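Local coordinates for putative membrane anchored protein (Corynebacterium diphtheriae, PDB 3LSO), which is of unknown function but is probably exported and held at the cell surface by a transmembrane anchor, at residues Lys91-Ile96 with Val117-Asp122; Glu157-Thr162 with Asn173-Thr178; Val337-Ile342 with Glu391-Phe396. One frame throughout, in Å; residues are numbered along the deposited sequence.

Contact 1 (Lys91-Ile96 with Val117-Asp122); sequences KSSIRI and VLSIND
Two neighbouring antiparallel strands pair here in the all-beta N-terminal DIP2116-like domain, whose family belongs to the E-set clan. Strand 87-97 lies between strand 117-129 and strand 150-167, so Lys91-Ile96 is an inner strand. The ladder to Val117-Asp122 is regular. Ile94 and Ile120 form one hydrogen-bonded pair, Ile96 and Leu118 the next. Ile120 N reaches Ile94 O at 2.8 Å, with 171° at the hydrogen and in the carbonyl plane. At the end of the ladder the backbone bond from Asp122 N to Ser92 O is matched by a side chain. Asp122 OD1 takes Ser92 N at 3.1 Å on its anti lone pair, the one away from OD2. Lys91 NZ stays 6.2 Å from Asp122 OD2, so the two charges do not touch.

The two faces of the pair differ. On one, Ile94 and Ile120 are buried and cross obliquely, CB to CB 3.9 Å apart. Ile71 and Ile69 of strand 64-77 close over them. The other face carries Ser93, Arg95, Ser119 and Asn121. The Arg95 chain bends at chi3 (71°) and Val117 CG1 lies over one face of its guanidinium, 3.9 Å from NH2. Arg95 NH1 is hydrogen-bonded to Thr159 O. Asn121 OD1 accepts two hydroxyls. Ser119 OG, anti to its own backbone N, comes to Asn121 OD1 from above the amide plane at 2.8 Å. Ser93 OG reaches Asn121 OD1 at 2.5 Å, nearly along the C=O axis.

Contact 2 (Glu157-Thr162 with Asn173-Thr178); sequences EKTILT and NTTCTT
Leu161 and Cys176 face each other with their side chains on one side of the strand pair. Leu161 CG is anti to the backbone N (chi1 -165°). This brings CD2 to 3.9 Å from Cys176 SG. The sulfur is anti to its own carbonyl carbon (chi1 -59°) and is bonded to Cys32 SG, so the disulfide ties this strand to strand 25-36. Phe49 packs on Leu161 from strand 41-54. The two segments belong to the beta hairpin of strands 150-167 and 170-177. A classic beta bulge interrupts their ladder, with Ile160 and Leu161 both opposite Cys176. Cys176 N gives Leu161 O a bond of 2.8 Å; the return bond from Leu161 N to Cys176 O is weak. Ile160 holds CG2 in the crowded position between its backbone N and carbonyl carbon, 3.9 Å from Thr178 CG2, which is crowded likewise. The two side chains cross obliquely. Thr178 OG1 is turned anti to its N (chi1 -163°) and bonds to Asp29 O. Thr159 CG2 and Thr175 CG2 are each anti to their backbone N and meet at 4.1 Å. On the face away from Leu161 and Cys176, Thr162 lies alongside Thr175, its CG2 4.2 Å from Thr175 OG1.

Contact 3 (Val337-Ile342 with Glu391-Phe396); sequences VYEIGI and ESYRGF
Glu339 OE1 is the best-held polar atom, gripped by two hydrogen bonds. Tyr393 OH donates to Glu339 OE1 at 2.7 Å, and Trp382 NE1 is the second partner. The tyrosine hydroxyl comes to the anti lone pair of OE1, away from OE2. OE1 lies at the edge of the Tyr393 ring and in its plane, and the carboxylate is turned 43° from that ring. The other oxygen, Glu339 OE2, is hydrogen-bonded to Thr365 OG1. Both oxygens of this buried acid are therefore satisfied. The three partners fix its rotation and would be expected to stabilise its charged form.

Tyr393 reaches the acid by holding CG anti to its backbone N (chi1 179°). Its ring runs beside the backbone of Gly341, with CE1 3.5 Å from Gly341 O. Gly341 and Gly395 face each other without side chains, their CA atoms 4.4 Å apart. Gly341 CA also lies close to Arg394 O.

Beyond the glycines the backbones pair. Phe396 N binds Ile340 O at 2.9 Å, in the carbonyl plane; the return bond from Ile340 N to Phe396 O is weak. Ile340 O also lies at the edge of the Phe396 ring. Further along, a water bridges the strands, accepting from Ile342 N at 2.9 Å and donating to Arg394 O. Arg394 NH1 turns back to its own segment, to Glu391 O at 2.6 Å and to Tyr393 O.

Strand 335-343 also pairs with strand 425-435, where Tyr338 and Glu339 form a classic beta bulge against Tyr434. The contact itself is a short antiparallel strand pair, Ile340 with Phe396, at the start of strand 394-398 in the C-terminal all-beta region.

From the N terminus, contact 1 comes first. It joins strands 87-97 and 117-129 and closes a loop of 20 residues. Contact 2 follows, closing a 10-residue loop within the hairpin of strands 150-167 and 170-177. Contact 3 comes last and closes 48 residues. All three are in series; none nests or crosses. Contacts 1 and 2 touch, their centres about 10 Å apart. Ser93 N lies 2.7 Å from Thr162 O, so segments 91-96 and 157-162 are neighbours and the ladder runs on through both contacts. Contact 3 is on the opposite side of the chain's centre, its nearest atoms about 68 Å from contact 1. It ties strand 335-343 to strand 394-398 in a separate beta region.

Contact 1 (Lys91-Ile96 with Val117-Asp122)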
ATOM      1  N   LYS B  91     -30.459   0.592  39.189  1.00 40.91           N
ATOM      2  CA  LYS B  91     -29.310   0.002  38.505  1.00 41.03           C
ATOM      3  C   LYS B  91     -29.790  -0.625  37.200  1.00 40.67           C
ATOM      4  O   LYS B  91     -30.931  -1.053  37.110  1.00 40.84           O
ATOM      5  CB  LYS B  91     -28.708  -1.119  39.355  1.00 41.31           C
ATOM      6  CG  LYS B  91     -28.019  -0.686  40.632  1.00 43.24           C
ATOM      7  CD  LYS B  91     -27.759  -1.902  41.542  1.00 46.12           C
ATOM      8  CE  LYS B  91     -26.912  -1.520  42.761  1.00 47.25           C
ATOM      9  NZ  LYS B  91     -25.540  -1.068  42.340  1.00 47.15           N
ATOM     10  N   SER B  92     -28.927  -0.682  36.192  1.00 40.21           N
ATOM     11  CA  SER B  92     -29.168  -1.547  35.038  1.00 39.67           C
ATOM     12  C   SER B  92     -27.884  -1.827  34.268  1.00 39.88           C
ATOM     13  O   SER B  92     -26.927  -1.052  34.332  1.00 39.79           O
ATOM     14  CB  SER B  92     -30.259  -0.999  34.120  1.00 39.38           C
ATOM     15  OG  SER B  92     -29.915   0.247  33.592  1.00 39.00           O
ATOM     16  N   SER B  93     -27.864  -2.947  33.551  1.00 39.59           N
ATOM     17  CA  SER B  93     -26.647  -3.463  32.960  1.00 39.59           C
ATOM     18  C   SER B  93     -26.954  -4.198  31.676  1.00 39.17           C
ATOM     19  O   SER B  93     -27.638  -5.217  31.704  1.00 39.98           O
ATOM     20  CB  SER B  93     -25.973  -4.435  33.935  1.00 39.80           C
ATOM     21  OG  SER B  93     -24.706  -3.968  34.365  1.00 41.64           O
ATOM     22  N   ILE B  94     -26.454  -3.693  30.551  1.00 38.31           N
ATOM     23  CA  ILE B  94     -26.517  -4.421  29.283  1.00 37.01           C
ATOM     24  C   ILE B  94     -25.156  -5.043  29.065  1.00 36.70           C
ATOM     25  O   ILE B  94     -24.141  -4.352  29.151  1.00 37.26           O
ATOM     26  CB  ILE B  94     -26.811  -3.500  28.126  1.00 36.84           C
ATOM     27  CG1 ILE B  94     -28.105  -2.749  28.395  1.00 37.48           C
ATOM     28  CG2 ILE B  94     -26.922  -4.293  26.820  1.00 36.40           C
ATOM     29  CD1 ILE B  94     -28.163  -1.402  27.717  1.00 39.15           C
ATOM     30  N   ARG B  95     -25.123  -6.342  28.791  1.00 35.63           N
ATOM     31  CA  ARG B  95     -23.865  -7.045  28.749  1.00 34.93           C
ATOM     32  C   ARG B  95     -23.642  -7.664  27.392  1.00 34.98           C
ATOM     33  O   ARG B  95     -24.445  -8.482  26.913  1.00 35.21           O
ATOM     34  CB  ARG B  95     -23.824  -8.076  29.857  1.00 35.00           C
ATOM     35  CG  ARG B  95     -24.143  -7.441  31.187  1.00 35.32           C
ATOM     36  CD  ARG B  95     -24.203  -8.428  32.289  1.00 35.06           C
ATOM     37  NE  ARG B  95     -22.882  -8.934  32.632  1.00 34.44           N
ATOM     38  CZ  ARG B  95     -22.494 -10.182  32.407  1.00 34.74           C
ATOM     39  NH1 ARG B  95     -23.329 -11.052  31.825  1.00 34.35           N
ATOM     40  NH2 ARG B  95     -21.271 -10.554  32.764  1.00 33.63           N
ATOM     41  N   ILE B  96     -22.564  -7.234  26.750  1.00 34.25           N
ATOM     42  CA  ILE B  96     -22.253  -7.684  25.412  1.00 33.51           C
ATOM     43  C   ILE B  96     -20.915  -8.364  25.531  1.00 33.73           C
ATOM     44  O   ILE B  96     -20.042  -7.889  26.255  1.00 33.76           O
ATOM     45  CB  ILE B  96     -22.148  -6.492  24.421  1.00 33.33           C
ATOM     46  CG1 ILE B  96     -23.417  -5.630  24.419  1.00 32.40           C
ATOM     47  CG2 ILE B  96     -21.802  -6.956  23.007  1.00 32.95           C
ATOM     48  CD1 ILE B  96     -24.698  -6.374  24.205  1.00 32.38           C
ATOM     49  N   VAL B 117     -16.019  -8.606  28.587  1.00 35.47           N
ATOM     50  CA  VAL B 117     -17.418  -8.245  28.706  1.00 35.10           C
ATOM     51  C   VAL B 117     -17.527  -6.741  28.770  1.00 35.18           C
ATOM     52  O   VAL B 117     -16.838  -6.099  29.560  1.00 35.13           O
ATOM     53  CB  VAL B 117     -18.086  -8.868  29.935  1.00 34.85           C
ATOM     54  CG1 VAL B 117     -19.586  -8.673  29.846  1.00 35.20           C
ATOM     55  CG2 VAL B 117     -17.752 -10.348  30.043  1.00 34.34           C
ATOM     56  N   LEU B 118     -18.370  -6.193  27.902  1.00 35.12           N
ATOM     57  CA  LEU B 118     -18.674  -4.783  27.914  1.00 35.05           C
ATOM     58  C   LEU B 118     -19.984  -4.592  28.637  1.00 35.27           C
ATOM     59  O   LEU B 118     -21.017  -5.103  28.203  1.00 35.53           O
ATOM     60  CB  LEU B 118     -18.806  -4.221  26.497  1.00 34.85           C
ATOM     61  CG  LEU B 118     -19.240  -2.739  26.461  1.00 34.64           C
ATOM     62  CD1 LEU B 118     -18.170  -1.833  27.084  1.00 34.63           C
ATOM     63  CD2 LEU B 118     -19.566  -2.278  25.059  1.00 33.99           C
ATOM     64  N   SER B 119     -19.941  -3.851  29.734  1.00 35.44           N
ATOM     65  CA  SER B 119     -21.141  -3.599  30.489  1.00 35.72           C
ATOM     66  C   SER B 119     -21.582  -2.158  30.294  1.00 35.56           C
ATOM     67  O   SER B 119     -20.799  -1.229  30.484  1.00 35.50           O
ATOM     68  CB  SER B 119     -20.908  -3.917  31.957  1.00 35.87           C
ATOM     69  OG  SER B 119     -22.148  -4.015  32.639  1.00 38.50           O
ATOM     70  N   ILE B 120     -22.827  -1.987  29.875  1.00 35.76           N
ATOM     71  CA  ILE B 120     -23.424  -0.675  29.704  1.00 36.17           C
ATOM     72  C   ILE B 120     -24.367  -0.430  30.879  1.00 37.24           C
ATOM     73  O   ILE B 120     -25.485  -0.964  30.942  1.00 36.87           O
ATOM     74  CB  ILE B 120     -24.186  -0.574  28.371  1.00 36.09           C
ATOM     75  CG1 ILE B 120     -23.277  -0.984  27.211  1.00 35.50           C
ATOM     76  CG2 ILE B 120     -24.734   0.840  28.167  1.00 36.14           C
ATOM     77  CD1 ILE B 120     -23.992  -1.139  25.890  1.00 35.33           C
ATOM     78  N   ASN B 121     -23.900   0.385  31.817  1.00 38.16           N
ATOM     79  CA  ASN B 121     -24.573   0.532  33.080  1.00 38.98           C
ATOM     80  C   ASN B 121     -25.430   1.771  33.172  1.00 40.08           C
ATOM     81  O   ASN B 121     -25.099   2.802  32.596  1.00 39.74           O
ATOM     82  CB  ASN B 121     -23.556   0.475  34.202  1.00 38.75           C
ATOM     83  CG  ASN B 121     -22.765  -0.799  34.173  1.00 38.39           C
ATOM     84  OD1 ASN B 121     -23.326  -1.875  34.032  1.00 38.56           O
ATOM     85  ND2 ASN B 121     -21.456  -0.690  34.281  1.00 39.22           N
ATOM     86  N   ASP B 122     -26.556   1.626  33.877  1.00 41.67           N
ATOM     87  CA  ASP B 122     -27.405   2.739  34.339  1.00 42.99           C
ATOM     88  C   ASP B 122     -27.819   3.689  33.206  1.00 43.58           C
ATOM     89  O   ASP B 122     -27.913   4.896  33.389  1.00 43.82           O
ATOM     90  CB  ASP B 122     -26.737   3.478  35.531  1.00 43.18           C
ATOM     91  CG  ASP B 122     -26.325   2.518  36.702  1.00 44.81           C
ATOM     92  OD1 ASP B 122     -26.659   1.300  36.702  1.00 46.26           O
ATOM     93  OD2 ASP B 122     -25.657   2.995  37.645  1.00 45.05           O
TER

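Contact 2 (Glu157-Thr162 with Asn173-Thr178)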
ATOM      1  N   GLU B 157     -24.172 -11.572  25.687  1.00 38.49           N
ATOM      2  CA  GLU B 157     -23.808 -12.391  26.833  1.00 38.33           C
ATOM      3  C   GLU B 157     -25.005 -13.240  27.230  1.00 37.72           C
ATOM      4  O   GLU B 157     -26.145 -12.834  27.035  1.00 37.39           O
ATOM      5  CB  GLU B 157     -23.325 -11.519  28.001  1.00 38.44           C
ATOM      6  CG  GLU B 157     -21.781 -11.330  28.071  1.00 40.35           C
ATOM      7  CD  GLU B 157     -21.038 -12.585  28.561  1.00 43.32           C
ATOM      8  OE1 GLU B 157     -21.679 -13.463  29.198  1.00 46.36           O
ATOM      9  OE2 GLU B 157     -19.816 -12.704  28.315  1.00 42.90           O
ATOM     10  N   LYS B 158     -24.745 -14.429  27.763  1.00 37.56           N
ATOM     11  CA  LYS B 158     -25.818 -15.312  28.217  1.00 37.48           C
ATOM     12  C   LYS B 158     -26.818 -14.542  29.101  1.00 36.97           C
ATOM     13  O   LYS B 158     -28.030 -14.676  28.921  1.00 37.41           O
ATOM     14  CB  LYS B 158     -25.238 -16.544  28.926  1.00 37.83           C
ATOM     15  CG  LYS B 158     -26.270 -17.574  29.422  1.00 40.00           C
ATOM     16  CD  LYS B 158     -26.711 -18.534  28.312  1.00 43.93           C
ATOM     17  CE  LYS B 158     -27.886 -19.426  28.757  1.00 45.08           C
ATOM     18  NZ  LYS B 158     -27.437 -20.767  29.224  1.00 45.40           N
ATOM     19  N   THR B 159     -26.308 -13.733  30.032  1.00 35.91           N
ATOM     20  CA  THR B 159     -27.136 -12.812  30.814  1.00 35.05           C
ATOM     21  C   THR B 159     -27.024 -11.427  30.213  1.00 34.33           C
ATOM     22  O   THR B 159     -26.175 -10.616  30.593  1.00 34.19           O
ATOM     23  CB  THR B 159     -26.745 -12.780  32.317  1.00 35.29           C
ATOM     24  OG1 THR B 159     -26.754 -14.117  32.845  1.00 36.63           O
ATOM     25  CG2 THR B 159     -27.720 -11.920  33.110  1.00 33.74           C
ATOM     26  N   ILE B 160     -27.902 -11.166  29.265  1.00 33.84           N
ATOM     27  CA  ILE B 160     -27.812  -9.973  28.439  1.00 33.65           C
ATOM     28  C   ILE B 160     -28.199  -8.712  29.189  1.00 33.77           C
ATOM     29  O   ILE B 160     -27.760  -7.617  28.856  1.00 34.16           O
ATOM     30  CB  ILE B 160     -28.647 -10.123  27.132  1.00 33.29           C
ATOM     31  CG1 ILE B 160     -28.726  -8.813  26.371  1.00 32.91           C
ATOM     32  CG2 ILE B 160     -30.033 -10.594  27.425  1.00 33.33           C
ATOM     33  CD1 ILE B 160     -27.577  -8.608  25.449  1.00 35.02           C
ATOM     34  N   LEU B 161     -29.006  -8.857  30.222  1.00 33.95           N
ATOM     35  CA  LEU B 161     -29.585  -7.679  30.851  1.00 34.02           C
ATOM     36  C   LEU B 161     -29.940  -7.938  32.309  1.00 33.46           C
ATOM     37  O   LEU B 161     -30.549  -8.961  32.630  1.00 33.09           O
ATOM     38  CB  LEU B 161     -30.816  -7.262  30.054  1.00 34.29           C
ATOM     39  CG  LEU B 161     -31.440  -5.892  30.259  1.00 36.51           C
ATOM     40  CD1 LEU B 161     -31.962  -5.384  28.911  1.00 38.24           C
ATOM     41  CD2 LEU B 161     -32.572  -5.945  31.299  1.00 38.42           C
ATOM     42  N   THR B 162     -29.525  -7.022  33.186  1.00 32.99           N
ATOM     43  CA  THR B 162     -29.938  -7.036  34.582  1.00 32.47           C
ATOM     44  C   THR B 162     -30.310  -5.625  34.953  1.00 32.56           C
ATOM     45  O   THR B 162     -29.652  -4.671  34.520  1.00 32.89           O
ATOM     46  CB  THR B 162     -28.816  -7.428  35.550  1.00 32.15           C
ATOM     47  OG1 THR B 162     -27.859  -6.359  35.622  1.00 34.34           O
ATOM     48  CG2 THR B 162     -28.128  -8.746  35.172  1.00 31.16           C
ATOM     49  N   ASN B 173     -35.092  -7.168  41.621  1.00 34.83           N
ATOM     50  CA  ASN B 173     -33.951  -7.461  40.767  1.00 35.01           C
ATOM     51  C   ASN B 173     -34.390  -8.285  39.579  1.00 35.22           C
ATOM     52  O   ASN B 173     -34.825  -9.415  39.729  1.00 35.46           O
ATOM     53  CB  ASN B 173     -32.855  -8.199  41.540  1.00 35.04           C
ATOM     54  CG  ASN B 173     -32.368  -7.426  42.755  1.00 36.01           C
ATOM     55  OD1 ASN B 173     -31.991  -6.246  42.663  1.00 36.41           O
ATOM     56  ND2 ASN B 173     -32.373  -8.092  43.911  1.00 35.46           N
ATOM     57  N   THR B 174     -34.272  -7.718  38.392  1.00 35.58           N
ATOM     58  CA  THR B 174     -34.629  -8.440  37.198  1.00 36.04           C
ATOM     59  C   THR B 174     -33.377  -9.017  36.569  1.00 36.50           C
ATOM     60  O   THR B 174     -32.367  -8.325  36.456  1.00 37.52           O
ATOM     61  CB  THR B 174     -35.330  -7.518  36.214  1.00 36.14           C
ATOM     62  OG1 THR B 174     -36.378  -6.820  36.897  1.00 36.18           O
ATOM     63  CG2 THR B 174     -35.918  -8.305  35.042  1.00 36.46           C
ATOM     64  N   THR B 175     -33.432 -10.282  36.173  1.00 36.33           N
ATOM     65  CA  THR B 175     -32.329 -10.898  35.445  1.00 36.08           C
ATOM     66  C   THR B 175     -32.865 -11.488  34.153  1.00 36.12           C
ATOM     67  O   THR B 175     -33.809 -12.264  34.185  1.00 36.61           O
ATOM     68  CB  THR B 175     -31.664 -11.999  36.264  1.00 36.04           C
ATOM     69  OG1 THR B 175     -30.703 -11.408  37.123  1.00 34.53           O
ATOM     70  CG2 THR B 175     -30.938 -12.996  35.361  1.00 37.05           C
ATOM     71  N   CYS B 176     -32.253 -11.125  33.032  1.00 35.74           N
ATOM     72  CA  CYS B 176     -32.677 -11.590  31.730  1.00 35.66           C
ATOM     73  C   CYS B 176     -31.580 -12.381  31.044  1.00 35.83           C
ATOM     74  O   CYS B 176     -30.459 -11.890  30.905  1.00 36.01           O
ATOM     75  CB  CYS B 176     -33.064 -10.411  30.850  1.00 35.34           C
ATOM     76  SG  CYS B 176     -34.376  -9.410  31.527  1.00 35.21           S
ATOM     77  N   THR B 177     -31.916 -13.593  30.607  1.00 35.87           N
ATOM     78  CA  THR B 177     -30.983 -14.446  29.889  1.00 36.02           C
ATOM     79  C   THR B 177     -31.478 -14.695  28.481  1.00 36.65           C
ATOM     80  O   THR B 177     -32.683 -14.807  28.240  1.00 36.86           O
ATOM     81  CB  THR B 177     -30.827 -15.837  30.552  1.00 36.07           C
ATOM     82  OG1 THR B 177     -31.978 -16.645  30.252  1.00 35.30           O
ATOM     83  CG2 THR B 177     -30.624 -15.735  32.071  1.00 35.70           C
ATOM     84  N   THR B 178     -30.532 -14.828  27.559  1.00 37.44           N
ATOM     85  CA  THR B 178     -30.824 -15.216  26.186  1.00 37.85           C
ATOM     86  C   THR B 178     -29.847 -16.302  25.738  1.00 38.70           C
ATOM     87  O   THR B 178     -28.782 -16.458  26.342  1.00 38.80           O
ATOM     88  CB  THR B 178     -30.779 -13.993  25.242  1.00 37.70           C
ATOM     89  OG1 THR B 178     -31.431 -14.310  24.007  1.00 38.33           O
ATOM     90  CG2 THR B 178     -29.351 -13.547  24.971  1.00 36.54           C
TER

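Contact 3 (Val337-Ile342 with Glu391-Phe396)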
ATOM      1  N   VAL B 337      13.239  11.613 -40.855  1.00 15.64           N
ATOM      2  CA  VAL B 337      14.120  10.763 -40.054  1.00 15.42           C
ATOM      3  C   VAL B 337      15.191  10.206 -40.973  1.00 16.36           C
ATOM      4  O   VAL B 337      14.890   9.618 -42.013  1.00 17.06           O
ATOM      5  CB  VAL B 337      13.350   9.571 -39.410  1.00 15.59           C
ATOM      6  CG1 VAL B 337      14.304   8.535 -38.794  1.00 13.36           C
ATOM      7  CG2 VAL B 337      12.344  10.040 -38.365  1.00 15.61           C
ATOM      8  N   TYR B 338      16.442  10.375 -40.577  1.00 16.73           N
ATOM      9  CA  TYR B 338      17.569   9.923 -41.362  1.00 16.48           C
ATOM     10  C   TYR B 338      18.090   8.570 -40.906  1.00 16.88           C
ATOM     11  O   TYR B 338      18.018   7.636 -41.679  1.00 17.77           O
ATOM     12  CB  TYR B 338      18.670  10.975 -41.316  1.00 16.33           C
ATOM     13  CG  TYR B 338      18.141  12.381 -41.488  1.00 17.51           C
ATOM     14  CD1 TYR B 338      17.300  12.689 -42.564  1.00 14.68           C
ATOM     15  CD2 TYR B 338      18.471  13.411 -40.581  1.00 18.56           C
ATOM     16  CE1 TYR B 338      16.803  13.943 -42.757  1.00 13.09           C
ATOM     17  CE2 TYR B 338      17.959  14.705 -40.776  1.00 18.15           C
ATOM     18  CZ  TYR B 338      17.117  14.939 -41.886  1.00 16.37           C
ATOM     19  OH  TYR B 338      16.580  16.170 -42.149  1.00 17.41           O
ATOM     20  N   GLU B 339      18.660   8.462 -39.697  1.00 16.77           N
ATOM     21  CA  GLU B 339      19.147   7.164 -39.184  1.00 16.73           C
ATOM     22  C   GLU B 339      18.382   6.719 -37.989  1.00 16.08           C
ATOM     23  O   GLU B 339      17.973   7.536 -37.159  1.00 16.16           O
ATOM     24  CB  GLU B 339      20.573   7.246 -38.698  1.00 16.73           C
ATOM     25  CG  GLU B 339      21.539   6.410 -39.418  1.00 17.38           C
ATOM     26  CD  GLU B 339      22.905   6.560 -38.797  1.00 18.65           C
ATOM     27  OE1 GLU B 339      23.011   6.506 -37.530  1.00 14.16           O
ATOM     28  OE2 GLU B 339      23.859   6.770 -39.582  1.00 20.42           O
ATOM     29  N   ILE B 340      18.238   5.409 -37.877  1.00 15.30           N
ATOM     30  CA  ILE B 340      17.826   4.807 -36.618  1.00 13.31           C
ATOM     31  C   ILE B 340      18.647   3.549 -36.462  1.00 13.18           C
ATOM     32  O   ILE B 340      19.072   2.949 -37.454  1.00 12.42           O
ATOM     33  CB  ILE B 340      16.304   4.534 -36.535  1.00 13.01           C
ATOM     34  CG1 ILE B 340      15.876   3.490 -37.546  1.00 11.23           C
ATOM     35  CG2 ILE B 340      15.508   5.817 -36.673  1.00 10.43           C
ATOM     36  CD1 ILE B 340      14.551   2.911 -37.216  1.00 11.09           C
ATOM     37  N   GLY B 341      18.929   3.192 -35.222  1.00 13.42           N
ATOM     38  CA  GLY B 341      19.595   1.921 -34.955  1.00 14.25           C
ATOM     39  C   GLY B 341      19.556   1.633 -33.482  1.00 14.37           C
ATOM     40  O   GLY B 341      19.357   2.569 -32.682  1.00 14.71           O
ATOM     41  N   ILE B 342      19.721   0.356 -33.118  1.00 13.99           N
ATOM     42  CA  ILE B 342      19.859  -0.031 -31.706  1.00 13.81           C
ATOM     43  C   ILE B 342      21.316   0.051 -31.232  1.00 13.79           C
ATOM     44  O   ILE B 342      22.214  -0.481 -31.894  1.00 13.52           O
ATOM     45  CB  ILE B 342      19.358  -1.462 -31.468  1.00 13.92           C
ATOM     46  CG1 ILE B 342      17.858  -1.539 -31.703  1.00 13.86           C
ATOM     47  CG2 ILE B 342      19.709  -1.937 -30.037  1.00 13.57           C
ATOM     48  CD1 ILE B 342      17.452  -2.833 -32.378  1.00 15.32           C
ATOM     49  N   GLU B 391      30.483  -0.037 -30.560  1.00 20.27           N
ATOM     50  CA  GLU B 391      30.680  -1.054 -31.602  1.00 20.94           C
ATOM     51  C   GLU B 391      29.416  -1.843 -31.962  1.00 19.79           C
ATOM     52  O   GLU B 391      29.336  -2.417 -33.031  1.00 20.12           O
ATOM     53  CB  GLU B 391      31.808  -2.022 -31.205  1.00 21.88           C
ATOM     54  CG  GLU B 391      33.185  -1.340 -31.015  1.00 28.37           C
ATOM     55  CD  GLU B 391      34.166  -2.107 -30.045  1.00 36.64           C
ATOM     56  OE1 GLU B 391      33.718  -2.767 -29.057  1.00 37.53           O
ATOM     57  OE2 GLU B 391      35.410  -2.022 -30.271  1.00 39.38           O
ATOM     58  N   SER B 392      28.431  -1.882 -31.076  1.00 19.13           N
ATOM     59  CA  SER B 392      27.232  -2.658 -31.338  1.00 18.68           C
ATOM     60  C   SER B 392      26.260  -1.953 -32.285  1.00 18.67           C
ATOM     61  O   SER B 392      25.383  -2.575 -32.850  1.00 19.21           O
ATOM     62  CB  SER B 392      26.512  -2.946 -30.030  1.00 18.64           C
ATOM     63  OG  SER B 392      26.011  -1.750 -29.436  1.00 19.75           O
ATOM     64  N   TYR B 393      26.392  -0.646 -32.436  1.00 18.38           N
ATOM     65  CA  TYR B 393      25.392   0.122 -33.141  1.00 18.12           C
ATOM     66  C   TYR B 393      25.510  -0.109 -34.622  1.00 17.89           C
ATOM     67  O   TYR B 393      26.646  -0.143 -35.156  1.00 18.67           O
ATOM     68  CB  TYR B 393      25.617   1.591 -32.871  1.00 18.54           C
ATOM     69  CG  TYR B 393      24.664   2.508 -33.567  1.00 19.33           C
ATOM     70  CD1 TYR B 393      23.413   2.781 -33.013  1.00 20.28           C
ATOM     71  CD2 TYR B 393      25.024   3.142 -34.759  1.00 20.07           C
ATOM     72  CE1 TYR B 393      22.538   3.657 -33.633  1.00 21.70           C
ATOM     73  CE2 TYR B 393      24.149   4.014 -35.393  1.00 21.01           C
ATOM     74  CZ  TYR B 393      22.912   4.270 -34.819  1.00 21.79           C
ATOM     75  OH  TYR B 393      22.038   5.131 -35.419  1.00 23.36           O
ATOM     76  N   ARG B 394      24.355  -0.249 -35.273  1.00 16.02           N
ATOM     77  CA  ARG B 394      24.275  -0.330 -36.705  1.00 15.26           C
ATOM     78  C   ARG B 394      23.126   0.558 -37.084  1.00 15.52           C
ATOM     79  O   ARG B 394      21.984   0.280 -36.689  1.00 15.25           O
ATOM     80  CB  ARG B 394      23.954  -1.740 -37.162  1.00 15.23           C
ATOM     81  CG  ARG B 394      24.983  -2.801 -36.771  1.00 15.59           C
ATOM     82  CD  ARG B 394      26.276  -2.622 -37.522  1.00 13.71           C
ATOM     83  NE  ARG B 394      27.179  -3.711 -37.236  1.00 13.57           N
ATOM     84  CZ  ARG B 394      27.970  -3.775 -36.169  1.00 14.75           C
ATOM     85  NH1 ARG B 394      27.972  -2.798 -35.252  1.00 12.32           N
ATOM     86  NH2 ARG B 394      28.756  -4.838 -36.021  1.00 13.14           N
ATOM     87  N   GLY B 395      23.420   1.619 -37.856  1.00 15.26           N
ATOM     88  CA  GLY B 395      22.423   2.622 -38.231  1.00 14.34           C
ATOM     89  C   GLY B 395      21.966   2.582 -39.680  1.00 14.19           C
ATOM     90  O   GLY B 395      22.777   2.562 -40.611  1.00 14.51           O
ATOM     91  N   PHE B 396      20.658   2.631 -39.859  1.00 13.88           N
ATOM     92  CA  PHE B 396      20.016   2.343 -41.132  1.00 14.01           C
ATOM     93  C   PHE B 396      19.343   3.557 -41.707  1.00 14.07           C
ATOM     94  O   PHE B 396      18.755   4.348 -40.968  1.00 15.44           O
ATOM     95  CB  PHE B 396      18.947   1.290 -40.894  1.00 13.85           C
ATOM     96  CG  PHE B 396      19.501  -0.056 -40.491  1.00 14.30           C
ATOM     97  CD1 PHE B 396      19.750  -1.042 -41.461  1.00 13.06           C
ATOM     98  CD2 PHE B 396      19.749  -0.347 -39.141  1.00 14.30           C
ATOM     99  CE1 PHE B 396      20.248  -2.300 -41.090  1.00 15.23           C
ATOM    100  CE2 PHE B 396      20.237  -1.595 -38.754  1.00 14.99           C
ATOM    101  CZ  PHE B 396      20.487  -2.590 -39.732  1.00 15.06           C
TER
HETATM  102  O   HOH W   1      20.658  -1.694 -34.898  1.00 32.23           O